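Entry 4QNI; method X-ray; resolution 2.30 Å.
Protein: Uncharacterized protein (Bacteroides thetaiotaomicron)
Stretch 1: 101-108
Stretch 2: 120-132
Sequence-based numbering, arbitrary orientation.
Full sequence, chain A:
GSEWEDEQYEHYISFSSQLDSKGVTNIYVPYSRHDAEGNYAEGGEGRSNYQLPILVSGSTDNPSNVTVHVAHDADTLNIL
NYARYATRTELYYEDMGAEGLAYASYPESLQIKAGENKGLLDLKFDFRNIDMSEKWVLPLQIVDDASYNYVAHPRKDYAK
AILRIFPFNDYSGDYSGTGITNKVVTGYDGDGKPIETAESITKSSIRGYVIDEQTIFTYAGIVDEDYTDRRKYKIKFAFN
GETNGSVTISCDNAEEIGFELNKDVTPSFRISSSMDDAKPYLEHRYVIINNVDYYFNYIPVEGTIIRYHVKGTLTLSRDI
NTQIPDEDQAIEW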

# COMPACT_ATOMS: atom_id res chain seq x y z
N LEU A 101 7.01 -40.42 -0.45
CA LEU A 101 7.93 -39.72 0.46
C LEU A 101 7.55 -40.04 1.89
O LEU A 101 6.38 -40.29 2.20
CB LEU A 101 7.98 -38.19 0.22
CG LEU A 101 8.48 -37.74 -1.16
CD1 LEU A 101 8.55 -36.25 -1.25
CD2 LEU A 101 9.85 -38.25 -1.45
N ALA A 102 8.53 -40.10 2.73
CA ALA A 102 8.27 -40.46 4.12
C ALA A 102 8.75 -39.35 5.06
O ALA A 102 9.12 -39.62 6.20
CB ALA A 102 8.94 -41.79 4.43
N TYR A 103 8.69 -38.09 4.58
CA TYR A 103 9.10 -36.94 5.36
C TYR A 103 7.99 -36.47 6.25
O TYR A 103 8.26 -36.10 7.38
CB TYR A 103 9.56 -35.81 4.44
CG TYR A 103 10.89 -36.07 3.76
CD1 TYR A 103 11.99 -36.54 4.47
CD2 TYR A 103 11.05 -35.82 2.39
CE1 TYR A 103 13.21 -36.77 3.85
CE2 TYR A 103 12.28 -36.01 1.77
CZ TYR A 103 13.36 -36.48 2.50
OH TYR A 103 14.56 -36.71 1.88
N ALA A 104 6.76 -36.51 5.76
CA ALA A 104 5.62 -35.98 6.46
C ALA A 104 4.39 -36.85 6.37
O ALA A 104 4.10 -37.43 5.33
CB ALA A 104 5.29 -34.62 5.87
N SER A 105 3.61 -36.86 7.44
CA SER A 105 2.31 -37.49 7.51
C SER A 105 1.37 -36.56 8.30
O SER A 105 1.84 -35.73 9.09
CB SER A 105 2.40 -38.88 8.13
OG SER A 105 2.75 -38.77 9.50
N TYR A 106 0.07 -36.69 8.07
CA TYR A 106 -0.95 -35.90 8.75
C TYR A 106 -2.32 -36.62 8.62
O TYR A 106 -2.53 -37.35 7.64
CB TYR A 106 -1.03 -34.44 8.19
CG TYR A 106 -1.14 -34.38 6.67
CD1 TYR A 106 -0.01 -34.42 5.87
CD2 TYR A 106 -2.38 -34.35 6.04
CE1 TYR A 106 -0.10 -34.48 4.48
CE2 TYR A 106 -2.49 -34.38 4.65
CZ TYR A 106 -1.35 -34.46 3.88
OH TYR A 106 -1.44 -34.50 2.51
N PRO A 107 -3.27 -36.40 9.55
CA PRO A 107 -4.59 -37.01 9.35
C PRO A 107 -5.29 -36.36 8.16
O PRO A 107 -5.05 -35.18 7.89
CB PRO A 107 -5.33 -36.74 10.66
CG PRO A 107 -4.61 -35.64 11.31
CD PRO A 107 -3.22 -35.56 10.77
N GLU A 108 -6.09 -37.14 7.42
CA GLU A 108 -6.82 -36.59 6.28
C GLU A 108 -8.14 -36.01 6.78
O GLU A 108 -8.84 -35.35 6.02
CB GLU A 108 -7.04 -37.65 5.21
CG GLU A 108 -5.93 -37.66 4.16
CD GLU A 108 -5.83 -38.97 3.39
OE1 GLU A 108 -6.69 -39.22 2.52
OE2 GLU A 108 -4.88 -39.74 3.66
N LEU A 120 -6.39 -28.53 15.87
CA LEU A 120 -4.98 -28.57 15.54
C LEU A 120 -4.70 -29.79 14.73
O LEU A 120 -5.02 -30.90 15.15
CB LEU A 120 -4.11 -28.52 16.79
CG LEU A 120 -4.22 -27.26 17.64
CD1 LEU A 120 -3.75 -27.52 19.06
CD2 LEU A 120 -3.43 -26.12 17.03
N LEU A 121 -4.18 -29.59 13.52
CA LEU A 121 -3.82 -30.68 12.62
C LEU A 121 -2.38 -31.11 12.98
O LEU A 121 -1.45 -30.33 12.79
CB LEU A 121 -3.95 -30.23 11.16
CG LEU A 121 -3.73 -31.33 10.11
CD1 LEU A 121 -4.95 -32.19 9.96
CD2 LEU A 121 -3.34 -30.74 8.80
N ASP A 122 -2.22 -32.31 13.55
CA ASP A 122 -0.90 -32.78 13.98
C ASP A 122 -0.05 -33.33 12.83
O ASP A 122 -0.20 -34.48 12.42
CB ASP A 122 -1.02 -33.82 15.12
CG ASP A 122 0.29 -34.08 15.90
OD1 ASP A 122 1.26 -33.26 15.76
OD2 ASP A 122 0.33 -35.05 16.68
N LEU A 123 0.87 -32.52 12.34
CA LEU A 123 1.77 -32.96 11.26
C LEU A 123 2.92 -33.75 11.89
O LEU A 123 3.51 -33.24 12.84
CB LEU A 123 2.33 -31.72 10.50
CG LEU A 123 1.35 -30.64 10.06
CD1 LEU A 123 2.11 -29.43 9.46
CD2 LEU A 123 0.33 -31.19 9.05
N LYS A 124 3.23 -34.97 11.39
CA LYS A 124 4.35 -35.76 11.91
C LYS A 124 5.46 -35.72 10.90
O LYS A 124 5.18 -35.71 9.70
CB LYS A 124 3.96 -37.20 12.27
CG LYS A 124 2.78 -37.32 13.25
CD LYS A 124 3.08 -36.84 14.67
CE LYS A 124 2.24 -37.60 15.67
NZ LYS A 124 2.27 -36.97 17.02
N PHE A 125 6.70 -35.62 11.36
CA PHE A 125 7.83 -35.48 10.47
C PHE A 125 8.96 -36.43 10.80
O PHE A 125 9.23 -36.73 11.97
CB PHE A 125 8.40 -34.04 10.51
CG PHE A 125 7.47 -32.98 9.99
CD1 PHE A 125 7.36 -32.74 8.63
CD2 PHE A 125 6.75 -32.18 10.87
CE1 PHE A 125 6.53 -31.73 8.15
CE2 PHE A 125 5.91 -31.17 10.38
CZ PHE A 125 5.78 -30.98 9.03
N ASP A 126 9.64 -36.86 9.73
CA ASP A 126 10.82 -37.70 9.77
C ASP A 126 11.81 -37.00 8.87
O ASP A 126 11.71 -37.09 7.64
CB ASP A 126 10.53 -39.15 9.34
CG ASP A 126 11.70 -40.08 9.61
OD1 ASP A 126 12.79 -39.58 9.96
OD2 ASP A 126 11.52 -41.30 9.47
N PHE A 127 12.69 -36.19 9.49
CA PHE A 127 13.64 -35.36 8.78
C PHE A 127 14.98 -36.06 8.57
O PHE A 127 15.88 -35.49 7.97
CB PHE A 127 13.84 -34.05 9.53
CG PHE A 127 12.65 -33.13 9.72
CD1 PHE A 127 11.91 -32.68 8.62
CD2 PHE A 127 12.34 -32.60 10.97
CE1 PHE A 127 10.85 -31.79 8.78
CE2 PHE A 127 11.28 -31.69 11.13
CZ PHE A 127 10.56 -31.27 10.04
N ARG A 128 15.11 -37.30 9.03
CA ARG A 128 16.35 -38.06 8.85
C ARG A 128 16.78 -38.10 7.38
O ARG A 128 16.01 -38.49 6.50
CB ARG A 128 16.20 -39.47 9.40
CG ARG A 128 16.22 -39.45 10.92
CD ARG A 128 16.02 -40.82 11.50
NE ARG A 128 14.76 -41.43 11.06
CZ ARG A 128 14.46 -42.71 11.20
NH1 ARG A 128 15.33 -43.55 11.75
NH2 ARG A 128 13.29 -43.17 10.79
N ASN A 129 18.00 -37.63 7.14
CA ASN A 129 18.71 -37.55 5.85
C ASN A 129 18.06 -36.61 4.85
O ASN A 129 18.38 -36.71 3.66
CB ASN A 129 18.91 -38.93 5.22
CG ASN A 129 19.83 -39.77 6.04
OD1 ASN A 129 20.93 -39.35 6.41
ND2 ASN A 129 19.37 -40.92 6.41
N ILE A 130 17.21 -35.67 5.32
CA ILE A 130 16.60 -34.72 4.40
C ILE A 130 17.73 -33.85 3.77
O ILE A 130 18.72 -33.53 4.43
CB ILE A 130 15.48 -33.87 5.07
CG1 ILE A 130 14.51 -33.30 4.02
CG2 ILE A 130 16.04 -32.77 6.05
CD1 ILE A 130 13.25 -32.64 4.57
N ASP A 131 17.61 -33.60 2.47
CA ASP A 131 18.52 -32.73 1.74
C ASP A 131 17.78 -31.41 1.61
O ASP A 131 16.83 -31.30 0.84
CB ASP A 131 18.91 -33.33 0.37
CG ASP A 131 20.02 -32.56 -0.34
OD1 ASP A 131 20.22 -31.36 -0.01
OD2 ASP A 131 20.71 -33.15 -1.19
N MSE A 132 18.18 -30.43 2.42
CA MSE A 132 17.51 -29.13 2.46
C MSE A 132 17.82 -28.26 1.22
O MSE A 132 17.23 -27.18 1.07
CB MSE A 132 17.83 -28.40 3.77
CG MSE A 132 17.13 -29.04 4.99
SE MSE A 132 15.17 -28.89 4.88
CE MSE A 132 15.00 -27.00 5.15
O HOH W 1 15.77 -34.86 0.59
O HOH W 2 15.90 -38.55 2.93

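Three backbone hydrogen bonds fix the register of the two antiparallel segments. Ser-105 and Lys-124 form a reciprocal pair: Lys-124 N donates to Ser-105 O at 2.8 Å with an N-H...O angle of 168°, and Ser-105 N donates to Lys-124 O at 3.0 Å with an angle of 162°. The third bond runs from Asp-126 N to Tyr-103 O, at 2.8 Å and 165°. Between these bonded positions lies the non-hydrogen-bonded pair Ala-104 and Phe-125, whose CA atoms are 4.6 Å apart. Here the backbone carbonyls meet CA-H groups instead: Phe-125 CA is 3.2 Å from Tyr-103 O, and Ala-104 CA is 3.3 Å from Lys-124 O, with angles at the hydrogen of 141° and 147°. Both carbonyl oxygens therefore serve an N-H and a CA-H at once.

Two pairs of charged side chains within the second stretch form salt bridges. Arg-128 engages Asp-126 through two nearly linear bonds, NE to Asp-126 OD1 and NH2 to Asp-126 OD2, each 2.9 Å and 174°, so the guanidinium and carboxylate meet in a bidentate salt bridge. Lys-124 NZ lies 2.8 Å from Asp-122 OD2 in a second salt bridge, formed between residues two apart along the strand.

Beyond the strand, Tyr-103 reaches the type II turn from Phe-127 to Ile-130, which is closed by a 3.0 Å hydrogen bond from Ile-130 N to Phe-127 O. The CA-to-CB bond of Tyr-103 points away overall, yet the end of the side chain comes nearer to the second stretch. Its hydroxyl makes its polar links there through water: water 1 lies 2.6 Å from Tyr-103 OH and accepts from Asp-131 N at 2.9 Å, while water 2 lies 2.5 Å from Tyr-103 OH and donates a weak bond of 3.2 Å to Asn-129 O. Ile-130 CG1 sits over one face of the Tyr-103 ring, 3.9 Å from the centroid and 22° off the normal, a CH-pi geometry. Tyr-103 has 126 Å² covered by the second stretch, more than any other residue here.

The remaining packing is mostly apolar. Ala-104 CB touches Phe-125 CE1 at 3.9 Å on their shared sheet face; on the other, Ser-105 OG lies 3.4 Å from Lys-124 CB. Farther along, Tyr-106 CB approaches Leu-123 CD2 at 3.6 Å, although the end of the tyrosine leads away, and Pro-107 CG meets Leu-121 CD1 at 3.7 Å. In all, the contact buries 580 Å², summed over both sides.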